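PDB 5ZKX: envelope glycoprotein from Bourbon virus, which probably mediates entry as a class III fusion protein of the baculovirus gp64 family, merging the viral and host membranes, and is seen here in its postfusion trimer. Local coordinates for residues V90-P95 and D115-A120; R49-S54 and L139-G144; E81-G86 and S189-P194; N43-Y48 and C143-T148. All blocks are in the same frame, centred on the assembly; numbering follows the deposited sequence.

Contact 1 (V90-P95 and D115-A120)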
loop_
_atom_site.group_PDB
_atom_site.type_symbol
_atom_site.label_atom_id
_atom_site.label_comp_id
_atom_site.label_asym_id
_atom_site.label_seq_id
_atom_site.Cartn_x
_atom_site.Cartn_y
_atom_site.Cartn_z
ATOM N N VAL A 90 17.163 -0.183 -32.079
ATOM C CA VAL A 90 18.127 -1.175 -32.541
ATOM C C VAL A 90 19.489 -0.824 -31.954
ATOM O O VAL A 90 19.880 0.344 -31.932
ATOM C CB VAL A 90 18.173 -1.219 -34.085
ATOM C CG1 VAL A 90 19.523 -1.695 -34.568
ATOM C CG2 VAL A 90 17.066 -2.104 -34.637
ATOM N N CYS A 91 20.212 -1.834 -31.478
ATOM C CA CYS A 91 21.558 -1.639 -30.962
ATOM C C CYS A 91 22.585 -2.225 -31.924
ATOM O O CYS A 91 22.308 -3.188 -32.645
ATOM C CB CYS A 91 21.719 -2.267 -29.573
ATOM S SG CYS A 91 21.066 -3.940 -29.425
ATOM N N TYR A 92 23.773 -1.626 -31.936
ATOM C CA TYR A 92 24.854 -2.023 -32.829
ATOM C C TYR A 92 26.027 -2.560 -32.020
ATOM O O TYR A 92 26.421 -1.966 -31.012
ATOM C CB TYR A 92 25.314 -0.845 -33.691
ATOM C CG TYR A 92 24.324 -0.409 -34.753
ATOM C CD1 TYR A 92 24.311 -1.007 -36.007
ATOM C CD2 TYR A 92 23.413 0.612 -34.507
ATOM C CE1 TYR A 92 23.416 -0.607 -36.984
ATOM C CE2 TYR A 92 22.512 1.018 -35.479
ATOM C CZ TYR A 92 22.518 0.403 -36.716
ATOM O OH TYR A 92 21.629 0.796 -37.694
ATOM N N THR A 93 26.588 -3.685 -32.468
ATOM C CA THR A 93 27.697 -4.333 -31.777
ATOM C C THR A 93 28.750 -4.760 -32.791
ATOM O O THR A 93 28.596 -4.568 -34.003
ATOM C CB THR A 93 27.234 -5.552 -30.968
ATOM O OG1 THR A 93 26.408 -6.390 -31.788
ATOM C CG2 THR A 93 26.454 -5.121 -29.740
ATOM N N GLY A 94 29.830 -5.344 -32.281
ATOM C CA GLY A 94 30.851 -5.935 -33.109
ATOM C C GLY A 94 30.440 -7.311 -33.595
ATOM O O GLY A 94 29.277 -7.710 -33.486
ATOM N N PRO A 95 31.392 -8.067 -34.134
ATOM C CA PRO A 95 31.068 -9.361 -34.739
ATOM C C PRO A 95 31.060 -10.516 -33.749
ATOM O O PRO A 95 31.741 -10.510 -32.721
ATOM C CB PRO A 95 32.197 -9.537 -35.763
ATOM C CG PRO A 95 33.365 -8.885 -35.099
ATOM C CD PRO A 95 32.809 -7.712 -34.322
ATOM N N ASP A 115 29.126 -2.671 -36.218
ATOM C CA ASP A 115 28.260 -2.584 -37.383
ATOM C C ASP A 115 27.252 -3.719 -37.466
ATOM O O ASP A 115 26.510 -3.788 -38.453
ATOM C CB ASP A 115 29.099 -2.550 -38.673
ATOM C CG ASP A 115 30.150 -3.646 -38.717
ATOM O OD1 ASP A 115 30.150 -4.514 -37.818
ATOM O OD2 ASP A 115 30.980 -3.635 -39.649
ATOM N N ASN A 116 27.203 -4.612 -36.482
ATOM C CA ASN A 116 26.193 -5.659 -36.438
ATOM C C ASN A 116 24.962 -5.110 -35.729
ATOM O O ASN A 116 25.038 -4.714 -34.561
ATOM C CB ASN A 116 26.717 -6.907 -35.729
ATOM C CG ASN A 116 27.859 -7.565 -36.477
ATOM O OD1 ASN A 116 28.727 -6.889 -37.023
ATOM N ND2 ASN A 116 27.858 -8.890 -36.512
ATOM N N LYS A 117 23.840 -5.078 -36.437
ATOM C CA LYS A 117 22.604 -4.505 -35.926
ATOM C C LYS A 117 21.719 -5.609 -35.368
ATOM O O LYS A 117 21.549 -6.658 -36.000
ATOM C CB LYS A 117 21.874 -3.731 -37.027
ATOM C CG LYS A 117 20.362 -3.886 -37.038
ATOM C CD LYS A 117 19.808 -3.661 -38.433
ATOM C CE LYS A 117 19.953 -2.205 -38.855
ATOM N NZ LYS A 117 19.357 -1.957 -40.197
ATOM N N HIS A 118 21.170 -5.375 -34.179
ATOM C CA HIS A 118 20.227 -6.290 -33.558
ATOM C C HIS A 118 19.056 -5.505 -32.986
ATOM O O HIS A 118 19.186 -4.328 -32.638
ATOM C CB HIS A 118 20.869 -7.109 -32.428
ATOM C CG HIS A 118 22.295 -7.486 -32.679
ATOM N ND1 HIS A 118 22.654 -8.658 -33.305
ATOM C CD2 HIS A 118 23.452 -6.854 -32.369
ATOM C CE1 HIS A 118 23.971 -8.729 -33.379
ATOM N NE2 HIS A 118 24.479 -7.647 -32.817
ATOM N N ARG A 119 17.908 -6.173 -32.896
ATOM C CA ARG A 119 16.826 -5.647 -32.073
ATOM C C ARG A 119 17.062 -5.967 -30.603
ATOM O O ARG A 119 16.866 -5.109 -29.735
ATOM C CB ARG A 119 15.488 -6.210 -32.542
ATOM C CG ARG A 119 14.971 -5.572 -33.817
ATOM C CD ARG A 119 13.594 -6.102 -34.172
ATOM N NE ARG A 119 12.665 -5.985 -33.054
ATOM C CZ ARG A 119 11.392 -6.355 -33.102
ATOM N NH1 ARG A 119 10.896 -6.868 -34.220
ATOM N NH2 ARG A 119 10.613 -6.213 -32.038
ATOM N N ALA A 120 17.489 -7.195 -30.315
ATOM C CA ALA A 120 17.931 -7.595 -28.988
ATOM C C ALA A 120 18.935 -8.724 -29.158
ATOM O O ALA A 120 18.784 -9.561 -30.050
ATOM C CB ALA A 120 16.761 -8.036 -28.105
#

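Contact 2 (R49-S54 and L139-G144)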
loop_
_atom_site.group_PDB
_atom_site.type_symbol
_atom_site.label_atom_id
_atom_site.label_comp_id
_atom_site.label_asym_id
_atom_site.label_seq_id
_atom_site.Cartn_x
_atom_site.Cartn_y
_atom_site.Cartn_z
ATOM N N ARG A 49 25.533 -2.334 -23.633
ATOM C CA ARG A 49 26.319 -3.118 -24.571
ATOM C C ARG A 49 27.545 -3.652 -23.852
ATOM O O ARG A 49 28.169 -2.938 -23.063
ATOM C CB ARG A 49 26.742 -2.294 -25.791
ATOM C CG ARG A 49 27.686 -3.032 -26.727
ATOM C CD ARG A 49 27.958 -2.237 -27.987
ATOM N NE ARG A 49 28.557 -0.937 -27.703
ATOM C CZ ARG A 49 28.595 0.063 -28.577
ATOM N NH1 ARG A 49 28.065 -0.096 -29.782
ATOM N NH2 ARG A 49 29.156 1.219 -28.247
ATOM N N ALA A 50 27.876 -4.911 -24.124
ATOM C CA ALA A 50 29.085 -5.526 -23.600
ATOM C C ALA A 50 29.485 -6.659 -24.534
ATOM O O ALA A 50 28.728 -7.059 -25.422
ATOM C CB ALA A 50 28.885 -6.039 -22.171
ATOM N N TYR A 51 30.692 -7.175 -24.322
ATOM C CA TYR A 51 31.152 -8.326 -25.079
ATOM C C TYR A 51 31.931 -9.269 -24.174
ATOM O O TYR A 51 32.685 -8.836 -23.297
ATOM C CB TYR A 51 32.004 -7.908 -26.295
ATOM C CG TYR A 51 33.329 -7.235 -25.992
ATOM C CD1 TYR A 51 34.471 -7.985 -25.742
ATOM C CD2 TYR A 51 33.448 -5.851 -26.001
ATOM C CE1 TYR A 51 35.683 -7.379 -25.482
ATOM C CE2 TYR A 51 34.660 -5.235 -25.743
ATOM C CZ TYR A 51 35.774 -6.007 -25.486
ATOM O OH TYR A 51 36.985 -5.407 -25.226
ATOM N N TRP A 52 31.721 -10.560 -24.390
ATOM C CA TRP A 52 32.509 -11.599 -23.748
ATOM C C TRP A 52 33.640 -12.008 -24.684
ATOM O O TRP A 52 33.396 -12.337 -25.850
ATOM C CB TRP A 52 31.627 -12.802 -23.414
ATOM C CG TRP A 52 32.388 -14.051 -23.147
ATOM C CD1 TRP A 52 32.629 -15.069 -24.024
ATOM C CD2 TRP A 52 33.011 -14.426 -21.913
ATOM N NE1 TRP A 52 33.366 -16.053 -23.412
ATOM C CE2 TRP A 52 33.612 -15.681 -22.115
ATOM C CE3 TRP A 52 33.123 -13.817 -20.659
ATOM C CZ2 TRP A 52 34.312 -16.342 -21.110
ATOM C CZ3 TRP A 52 33.818 -14.475 -19.662
ATOM C CH2 TRP A 52 34.403 -15.723 -19.894
ATOM N N ARG A 53 34.871 -11.970 -24.182
ATOM C CA ARG A 53 36.045 -12.315 -24.973
ATOM C C ARG A 53 36.795 -13.453 -24.299
ATOM O O ARG A 53 37.040 -13.407 -23.091
ATOM C CB ARG A 53 36.969 -11.107 -25.154
ATOM C CG ARG A 53 38.320 -11.449 -25.768
ATOM C CD ARG A 53 39.379 -10.446 -25.350
ATOM N NE ARG A 53 39.264 -9.192 -26.088
ATOM C CZ ARG A 53 39.712 -8.022 -25.645
ATOM N NH1 ARG A 53 40.304 -7.939 -24.460
ATOM N NH2 ARG A 53 39.567 -6.932 -26.388
ATOM N N SER A 54 37.157 -14.470 -25.081
ATOM C CA SER A 54 37.951 -15.597 -24.595
ATOM C C SER A 54 39.111 -15.814 -25.560
ATOM O O SER A 54 38.938 -16.410 -26.627
ATOM C CB SER A 54 37.107 -16.859 -24.457
ATOM O OG SER A 54 37.799 -17.836 -23.697
ATOM N N LEU A 139 34.303 -14.531 -29.270
ATOM C CA LEU A 139 33.784 -13.193 -29.001
ATOM C C LEU A 139 32.272 -13.211 -29.176
ATOM O O LEU A 139 31.777 -13.590 -30.240
ATOM C CB LEU A 139 34.428 -12.165 -29.934
ATOM C CG LEU A 139 34.229 -10.681 -29.633
ATOM C CD1 LEU A 139 34.914 -10.306 -28.332
ATOM C CD2 LEU A 139 34.749 -9.830 -30.780
ATOM N N SER A 140 31.544 -12.804 -28.132
ATOM C CA SER A 140 30.088 -12.762 -28.139
ATOM C C SER A 140 29.611 -11.437 -27.561
ATOM O O SER A 140 30.135 -10.973 -26.545
ATOM C CB SER A 140 29.499 -13.922 -27.337
ATOM O OG SER A 140 28.151 -14.164 -27.700
ATOM N N TRP A 141 28.610 -10.838 -28.200
ATOM C CA TRP A 141 28.151 -9.499 -27.859
ATOM C C TRP A 141 26.746 -9.528 -27.272
ATOM O O TRP A 141 25.957 -10.440 -27.535
ATOM C CB TRP A 141 28.162 -8.582 -29.088
ATOM C CG TRP A 141 29.530 -8.228 -29.561
ATOM C CD1 TRP A 141 30.351 -8.991 -30.337
ATOM C CD2 TRP A 141 30.245 -7.017 -29.287
ATOM N NE1 TRP A 141 31.534 -8.332 -30.564
ATOM C CE2 TRP A 141 31.494 -7.117 -29.930
ATOM C CE3 TRP A 141 29.950 -5.859 -28.561
ATOM C CZ2 TRP A 141 32.447 -6.103 -29.869
ATOM C CZ3 TRP A 141 30.898 -4.853 -28.501
ATOM C CH2 TRP A 141 32.130 -4.982 -29.151
ATOM N N ARG A 142 26.447 -8.510 -26.468
ATOM C CA ARG A 142 25.113 -8.280 -25.940
ATOM C C ARG A 142 24.794 -6.798 -26.066
ATOM O O ARG A 142 25.686 -5.949 -25.986
ATOM C CB ARG A 142 24.985 -8.732 -24.475
ATOM C CG ARG A 142 25.594 -7.767 -23.461
ATOM C CD ARG A 142 25.653 -8.375 -22.068
ATOM N NE ARG A 142 24.369 -8.932 -21.648
ATOM C CZ ARG A 142 23.567 -8.365 -20.752
ATOM N NH1 ARG A 142 23.914 -7.223 -20.175
ATOM N NH2 ARG A 142 22.419 -8.941 -20.432
ATOM N N CYS A 143 23.518 -6.491 -26.288
ATOM C CA CYS A 143 23.094 -5.101 -26.377
ATOM C C CYS A 143 21.585 -5.020 -26.217
ATOM O O CYS A 143 20.855 -5.980 -26.475
ATOM C CB CYS A 143 23.525 -4.457 -27.700
ATOM S SG CYS A 143 22.710 -5.112 -29.168
ATOM N N GLY A 144 21.129 -3.848 -25.793
ATOM C CA GLY A 144 19.710 -3.593 -25.654
ATOM C C GLY A 144 19.459 -2.108 -25.572
ATOM O O GLY A 144 20.364 -1.321 -25.279
#

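Contact 3 (E81-G86 and S189-P194)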
loop_
_atom_site.group_PDB
_atom_site.type_symbol
_atom_site.label_atom_id
_atom_site.label_comp_id
_atom_site.label_asym_id
_atom_site.label_seq_id
_atom_site.Cartn_x
_atom_site.Cartn_y
_atom_site.Cartn_z
ATOM N N GLU A 81 25.403 7.510 -30.466
ATOM C CA GLU A 81 25.047 6.109 -30.665
ATOM C C GLU A 81 23.720 5.788 -29.997
ATOM O O GLU A 81 22.820 5.207 -30.614
ATOM C CB GLU A 81 26.150 5.210 -30.110
ATOM C CG GLU A 81 27.086 4.640 -31.153
ATOM C CD GLU A 81 28.068 3.656 -30.561
ATOM O OE1 GLU A 81 28.857 4.056 -29.677
ATOM O OE2 GLU A 81 28.046 2.478 -30.972
ATOM N N LEU A 82 23.581 6.160 -28.724
ATOM C CA LEU A 82 22.343 5.894 -28.002
ATOM C C LEU A 82 21.159 6.614 -28.636
ATOM O O LEU A 82 20.037 6.095 -28.619
ATOM C CB LEU A 82 22.505 6.304 -26.541
ATOM C CG LEU A 82 21.370 5.942 -25.592
ATOM C CD1 LEU A 82 20.993 4.482 -25.764
ATOM C CD2 LEU A 82 21.783 6.240 -24.163
ATOM N N LYS A 83 21.389 7.796 -29.211
ATOM C CA LYS A 83 20.315 8.524 -29.878
ATOM C C LYS A 83 19.803 7.763 -31.092
ATOM O O LYS A 83 18.589 7.644 -31.298
ATOM C CB LYS A 83 20.799 9.915 -30.288
ATOM C CG LYS A 83 20.990 10.865 -29.127
ATOM C CD LYS A 83 21.733 12.117 -29.551
ATOM C CE LYS A 83 21.972 13.029 -28.359
ATOM N NZ LYS A 83 21.324 14.354 -28.548
ATOM N N THR A 84 20.716 7.255 -31.925
ATOM C CA THR A 84 20.290 6.492 -33.091
ATOM C C THR A 84 19.777 5.111 -32.711
ATOM O O THR A 84 18.990 4.529 -33.464
ATOM C CB THR A 84 21.430 6.379 -34.108
ATOM O OG1 THR A 84 20.896 5.992 -35.381
ATOM C CG2 THR A 84 22.457 5.354 -33.678
ATOM N N TRP A 85 20.195 4.579 -31.560
ATOM C CA TRP A 85 19.626 3.328 -31.080
ATOM C C TRP A 85 18.159 3.506 -30.717
ATOM O O TRP A 85 17.296 2.759 -31.190
ATOM C CB TRP A 85 20.410 2.814 -29.872
ATOM C CG TRP A 85 21.753 2.234 -30.188
ATOM C CD1 TRP A 85 22.454 2.364 -31.350
ATOM C CD2 TRP A 85 22.562 1.435 -29.317
ATOM N NE1 TRP A 85 23.650 1.695 -31.256
ATOM C CE2 TRP A 85 23.740 1.116 -30.017
ATOM C CE3 TRP A 85 22.402 0.957 -28.013
ATOM C CZ2 TRP A 85 24.751 0.340 -29.459
ATOM C CZ3 TRP A 85 23.407 0.188 -27.462
ATOM C CH2 TRP A 85 24.566 -0.114 -28.183
ATOM N N GLY A 86 17.857 4.494 -29.872
ATOM C CA GLY A 86 16.475 4.721 -29.482
ATOM C C GLY A 86 15.601 5.126 -30.652
ATOM O O GLY A 86 14.441 4.717 -30.744
ATOM N N SER A 189 24.154 3.167 -20.641
ATOM C CA SER A 189 24.188 4.594 -20.909
ATOM C C SER A 189 22.766 5.127 -20.843
ATOM O O SER A 189 21.831 4.496 -21.347
ATOM C CB SER A 189 24.814 4.903 -22.278
ATOM O OG SER A 189 26.222 4.746 -22.245
ATOM N N TYR A 190 22.606 6.288 -20.214
ATOM C CA TYR A 190 21.301 6.887 -19.988
ATOM C C TYR A 190 21.267 8.279 -20.597
ATOM O O TYR A 190 22.175 9.084 -20.366
ATOM C CB TYR A 190 20.981 6.964 -18.499
ATOM C CG TYR A 190 21.193 5.673 -17.745
ATOM C CD1 TYR A 190 20.137 4.811 -17.502
ATOM C CD2 TYR A 190 22.448 5.325 -17.263
ATOM C CE1 TYR A 190 20.324 3.638 -16.808
ATOM C CE2 TYR A 190 22.643 4.156 -16.569
ATOM C CZ TYR A 190 21.577 3.314 -16.345
ATOM O OH TYR A 190 21.765 2.142 -15.649
ATOM N N LEU A 191 20.219 8.558 -21.367
ATOM C CA LEU A 191 20.001 9.868 -21.961
ATOM C C LEU A 191 18.579 10.324 -21.667
ATOM O O LEU A 191 17.616 9.613 -21.978
ATOM C CB LEU A 191 20.242 9.840 -23.469
ATOM C CG LEU A 191 20.007 11.164 -24.190
ATOM C CD1 LEU A 191 21.105 12.162 -23.851
ATOM C CD2 LEU A 191 19.912 10.940 -25.690
ATOM N N TYR A 192 18.452 11.506 -21.072
ATOM C CA TYR A 192 17.163 12.094 -20.731
ATOM C C TYR A 192 17.025 13.413 -21.477
ATOM O O TYR A 192 17.819 14.336 -21.263
ATOM C CB TYR A 192 17.047 12.300 -19.221
ATOM C CG TYR A 192 15.830 13.074 -18.778
ATOM C CD1 TYR A 192 15.954 14.355 -18.267
ATOM C CD2 TYR A 192 14.562 12.520 -18.857
ATOM C CE1 TYR A 192 14.853 15.068 -17.854
ATOM C CE2 TYR A 192 13.452 13.225 -18.443
ATOM C CZ TYR A 192 13.604 14.501 -17.943
ATOM O OH TYR A 192 12.508 15.219 -17.527
ATOM N N SER A 193 16.024 13.500 -22.351
ATOM C CA SER A 193 15.851 14.644 -23.244
ATOM C C SER A 193 14.460 15.234 -23.057
ATOM O O SER A 193 13.497 14.802 -23.704
ATOM C CB SER A 193 16.080 14.240 -24.700
ATOM O OG SER A 193 17.327 13.586 -24.864
ATOM N N PRO A 194 14.318 16.228 -22.186
ATOM C CA PRO A 194 13.023 16.885 -22.003
ATOM C C PRO A 194 12.804 18.006 -23.011
ATOM O O PRO A 194 13.742 18.560 -23.591
ATOM C CB PRO A 194 13.127 17.446 -20.580
ATOM C CG PRO A 194 14.577 17.778 -20.442
ATOM C CD PRO A 194 15.336 16.745 -21.254
#

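Contact 4 (N43-Y48 and C143-T148)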
loop_
_atom_site.group_PDB
_atom_site.type_symbol
_atom_site.label_atom_id
_atom_site.label_comp_id
_atom_site.label_asym_id
_atom_site.label_seq_id
_atom_site.Cartn_x
_atom_site.Cartn_y
_atom_site.Cartn_z
ATOM N N ASN A 43 10.900 10.297 -22.931
ATOM C CA ASN A 43 11.984 11.266 -22.849
ATOM C C ASN A 43 13.277 10.652 -22.332
ATOM O O ASN A 43 14.250 11.379 -22.110
ATOM C CB ASN A 43 11.570 12.432 -21.949
ATOM C CG ASN A 43 10.940 11.965 -20.648
ATOM O OD1 ASN A 43 11.191 10.851 -20.187
ATOM N ND2 ASN A 43 10.112 12.813 -20.053
ATOM N N PHE A 44 13.309 9.339 -22.133
ATOM C CA PHE A 44 14.435 8.657 -21.512
ATOM C C PHE A 44 14.819 7.457 -22.363
ATOM O O PHE A 44 13.965 6.625 -22.689
ATOM C CB PHE A 44 14.079 8.207 -20.093
ATOM C CG PHE A 44 15.266 7.923 -19.225
ATOM C CD1 PHE A 44 16.347 8.782 -19.202
ATOM C CD2 PHE A 44 15.291 6.807 -18.410
ATOM C CE1 PHE A 44 17.434 8.526 -18.396
ATOM C CE2 PHE A 44 16.377 6.548 -17.601
ATOM C CZ PHE A 44 17.449 7.409 -17.595
ATOM N N ILE A 45 16.098 7.369 -22.719
ATOM C CA ILE A 45 16.628 6.256 -23.496
ATOM C C ILE A 45 17.711 5.574 -22.677
ATOM O O ILE A 45 18.603 6.240 -22.137
ATOM C CB ILE A 45 17.177 6.714 -24.858
ATOM C CG1 ILE A 45 16.167 7.622 -25.565
ATOM C CG2 ILE A 45 17.491 5.508 -25.731
ATOM C CD1 ILE A 45 16.561 7.979 -26.982
ATOM N N ILE A 46 17.625 4.252 -22.574
ATOM C CA ILE A 46 18.612 3.443 -21.872
ATOM C C ILE A 46 19.162 2.422 -22.852
ATOM O O ILE A 46 18.392 1.713 -23.512
ATOM C CB ILE A 46 18.015 2.743 -20.637
ATOM C CG1 ILE A 46 17.321 3.754 -19.729
ATOM C CG2 ILE A 46 19.102 2.008 -19.868
ATOM C CD1 ILE A 46 16.803 3.148 -18.447
ATOM N N GLY A 47 20.477 2.357 -22.953
ATOM C CA GLY A 47 21.128 1.388 -23.816
ATOM C C GLY A 47 22.309 0.754 -23.122
ATOM O O GLY A 47 23.096 1.431 -22.463
ATOM N N TYR A 48 22.423 -0.560 -23.265
ATOM C CA TYR A 48 23.563 -1.284 -22.731
ATOM C C TYR A 48 24.251 -2.056 -23.847
ATOM O O TYR A 48 23.648 -2.379 -24.873
ATOM C CB TYR A 48 23.154 -2.233 -21.595
ATOM C CG TYR A 48 22.312 -3.418 -22.002
ATOM C CD1 TYR A 48 22.899 -4.624 -22.357
ATOM C CD2 TYR A 48 20.927 -3.342 -21.998
ATOM C CE1 TYR A 48 22.132 -5.712 -22.717
ATOM C CE2 TYR A 48 20.151 -4.428 -22.354
ATOM C CZ TYR A 48 20.759 -5.609 -22.712
ATOM O OH TYR A 48 19.994 -6.695 -23.067
ATOM N N CYS A 143 23.518 -6.491 -26.288
ATOM C CA CYS A 143 23.094 -5.101 -26.377
ATOM C C CYS A 143 21.585 -5.020 -26.217
ATOM O O CYS A 143 20.855 -5.980 -26.475
ATOM C CB CYS A 143 23.525 -4.457 -27.700
ATOM S SG CYS A 143 22.710 -5.112 -29.168
ATOM N N GLY A 144 21.129 -3.848 -25.793
ATOM C CA GLY A 144 19.710 -3.593 -25.654
ATOM C C GLY A 144 19.459 -2.108 -25.572
ATOM O O GLY A 144 20.364 -1.321 -25.279
ATOM N N VAL A 145 18.209 -1.727 -25.842
ATOM C CA VAL A 145 17.803 -0.327 -25.835
ATOM C C VAL A 145 16.322 -0.257 -25.491
ATOM O O VAL A 145 15.564 -1.202 -25.733
ATOM C CB VAL A 145 18.105 0.356 -27.192
ATOM C CG1 VAL A 145 17.117 -0.097 -28.261
ATOM C CG2 VAL A 145 18.106 1.877 -27.052
ATOM N N THR A 146 15.912 0.866 -24.899
ATOM C CA THR A 146 14.505 1.091 -24.600
ATOM C C THR A 146 14.218 2.586 -24.542
ATOM O O THR A 146 15.070 3.385 -24.138
ATOM C CB THR A 146 14.083 0.408 -23.289
ATOM O OG1 THR A 146 12.655 0.320 -23.235
ATOM C CG2 THR A 146 14.587 1.174 -22.071
ATOM N N ASN A 147 13.012 2.952 -24.977
ATOM C CA ASN A 147 12.490 4.311 -24.888
ATOM C C ASN A 147 11.364 4.324 -23.863
ATOM O O ASN A 147 10.324 3.691 -24.079
ATOM C CB ASN A 147 11.962 4.796 -26.239
ATOM C CG ASN A 147 13.063 5.051 -27.245
ATOM O OD1 ASN A 147 13.822 6.013 -27.121
ATOM N ND2 ASN A 147 13.143 4.201 -28.263
ATOM N N THR A 148 11.562 5.040 -22.758
ATOM C CA THR A 148 10.571 5.106 -21.690
ATOM C C THR A 148 10.349 6.558 -21.281
ATOM O O THR A 148 10.985 7.484 -21.792
ATOM C CB THR A 148 10.990 4.276 -20.466
ATOM O OG1 THR A 148 12.136 4.871 -19.844
ATOM C CG2 THR A 148 11.314 2.844 -20.861
#

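Contact 1 (V90-P95 and D115-A120)
His-118 and Thr-93 meet across a two-stranded antiparallel ribbon made of strands 91-93 and 116-118, and the histidine is worth tracing outward. Its CB lies 4.2 Å from Cys-91 O. CG is anti to the carbonyl carbon and beside the backbone N (chi1 -36°). In the ring beyond, CD2 comes within 3.0 Å of Thr-93 OG1 and CE1 within 3.7 Å of the same oxygen. Between them, His-118 NE2 is modelled as donor to Thr-93 OG1 at 2.5 Å, suspiciously short, so the exact geometry of this bond is doubtful. That oxygen sits at the ring edge, in its plane.

Paired backbone bonds join Cys-91 with His-118 and Thr-93 with Asn-116, where a classic beta bulge lets Asp-115 and Asn-116 both face Thr-93. The other face carries Lys-117 alongside Tyr-92: Lys-117 CB is 3.5 Å from Tyr-92 CE1, while the Tyr-92 hydroxyl is hydrogen-bonded to Glu-88. Packing is tight where Lys-117 CG meets Val-90 CG1 at 3.4 Å. On the histidine face, Cys-91 forms a disulfide with Cys-143. The chemistry thus implies a ribbon held together by paired backbone bonds and tied covalently to strand 134-148.

Contact 2 (R49-S54 and L139-G144)
Tyr-51 and Trp-141 form the aromatic centre of this antiparallel pairing, in which strands 44-58 and 134-148 run side by side. The backbone bonds come in two reciprocal sets, Ala-50 with Arg-142 and Trp-52 with Ser-140; the shortest joins Trp-52 N to Ser-140 O at 2.7 Å.

Aromatic contact dominates one face. Tyr-51 CB stands over the Trp-141 six-membered ring, 3.6 Å from its centroid, in a CH-pi interaction. CG of Tyr-51 lies between its backbone N and carbonyl carbon (chi1 66°), and the phenol runs beside the indole with the two planes at 45°, Tyr-51 CD2 being 3.5 Å from Trp-141 CH2.

Aliphatic groups pack against the rings on this face. Leu-139 CD1 touches Tyr-51 CD1 at 3.5 Å, and Arg-49 CD lies 4.0 Å from Trp-141 CZ3. On the reverse face, an aliphatic pair forms as Ala-50 CB meets Arg-142 CG at 3.9 Å.

The charged ends look elsewhere: Arg-49 NE donates a hydrogen bond to Lys-75 O and NH1 forms a salt bridge with Glu-81, while Arg-142 forms salt bridges with Glu-187 and Glu-122. Trp-52 meets Tyr-440 of the second subunit edge-to-face. The chemistry thus combines a buried apolar seam with guanidinium groups whose charge is probably balanced by the surrounding carboxylates.

Contact 3 (E81-G86 and S189-P194)
The helical segment bearing Leu-82 crosses the strand of Ser-189 and Leu-191 at 74°, their axes 9.4 Å apart at closest approach. This is helix-on-sheet packing: helix 79-88 lies against one face of an antiparallel sheet in which strand 188-192 neighbours strand 44-58. Two consecutive helix residues make the contact, Leu-82 and the aliphatic part of Lys-83.

Leu-82 points at the strand, with CG anti to its backbone N (chi1 -173°), and one branch does the touching. Its CD2 comes down on the strand backbone, 3.3 Å from Ser-189 O, and is flanked by two side chains that both point toward the helix: Ser-189 CB lies 3.8 Å from Leu-82 CD2, and Leu-191 CB 4.0 Å from it. The methyl therefore rests over the peptide between two inward-facing positions, while the intervening Tyr-190 points away. Leu-82 also touches Ile-45 and Val-145, so the same residue spans three neighbouring strands of the sheet. The Ser-189 hydroxyl is engaged by hydrogen bonds with Thr-184 OG1 and Pro-77 O, which satisfy this buried group.

Lys-83 covers the outer margin of the contact. Its aliphatic chain crosses the Leu-191 side chain at about a right angle, and its ammonium group continues to a salt bridge with Glu-180, separating apolar from ionic duties along one side chain. Leu-191 answers with a single branch: CD2 lies 3.6 Å from Lys-83 CG and 4.0 Å from Lys-83 CE.

Contact 4 (N43-Y48 and C143-T148)
Tyr-48 lies flat against Gly-144 at the tightly packed end of this antiparallel pair. Gly-144 N sits 3.5 Å above the plane of the Tyr-48 ring, over its centre, and Cys-143 C lies over the rim of the same face. Gly-144 CA makes a CH-pi contact over that face, 3.9 Å from the Tyr-48 ring centroid and 29° off the ring normal. Chi1 of 69° puts CG between the backbone N and the carbonyl carbon; the ring beyond it lies over the Cys-143 to Gly-144 peptide. Ser-430 of helix 422-437 also touches this buried tyrosine.

In contrast to this buried ring-on-glycine end, Ile-45, Val-145, Thr-146 and Asn-147 are partly exposed and their apolar contacts are looser. On one face Ile-45 CG2 and Val-145 CG2 are 3.9 Å apart; on the reverse, Thr-146 CG2 is 4.0 Å from Ile-46 CB. The exception is Asn-147 OD1, 3.2 Å from Ile-45 CG1. Helix 79-88 still reaches this side, where Gly-86 O takes a hydrogen bond from Asn-147 ND2.

Backbone bonds run the length of the pair until Thr-148 O, which receives Phe-44 N at 3.0 Å and, more weakly, Asn-43 N. Both residues face Thr-148, a classic beta bulge that closes a long antiparallel ladder consistent with the elongated fusion domain of class III glycoproteins.

Together the four contacts illustrate how chemistry follows position in a fold. Contacts 2 and 4 are successive lengths of one pairing, strands 44-58 and 134-148, sharing Cys-143 and Gly-144; contact 2 is the more deeply buried, whereas contact 4 has several partly exposed residues. Contact 3 is buried too, but held by van der Waals packing, with no polar bond between its two segments, and its strand borders contact 4 through backbone bonds such as Ser-189 N to Gly-47 O. Contact 1 is nearest the surface, a small separate ribbon joined to the main sheet by the Cys-91 to Cys-143 disulfide. Arg-49 links three of them, bonding Tyr-92 O of contact 1 and Glu-81 of contact 3 from contact 2.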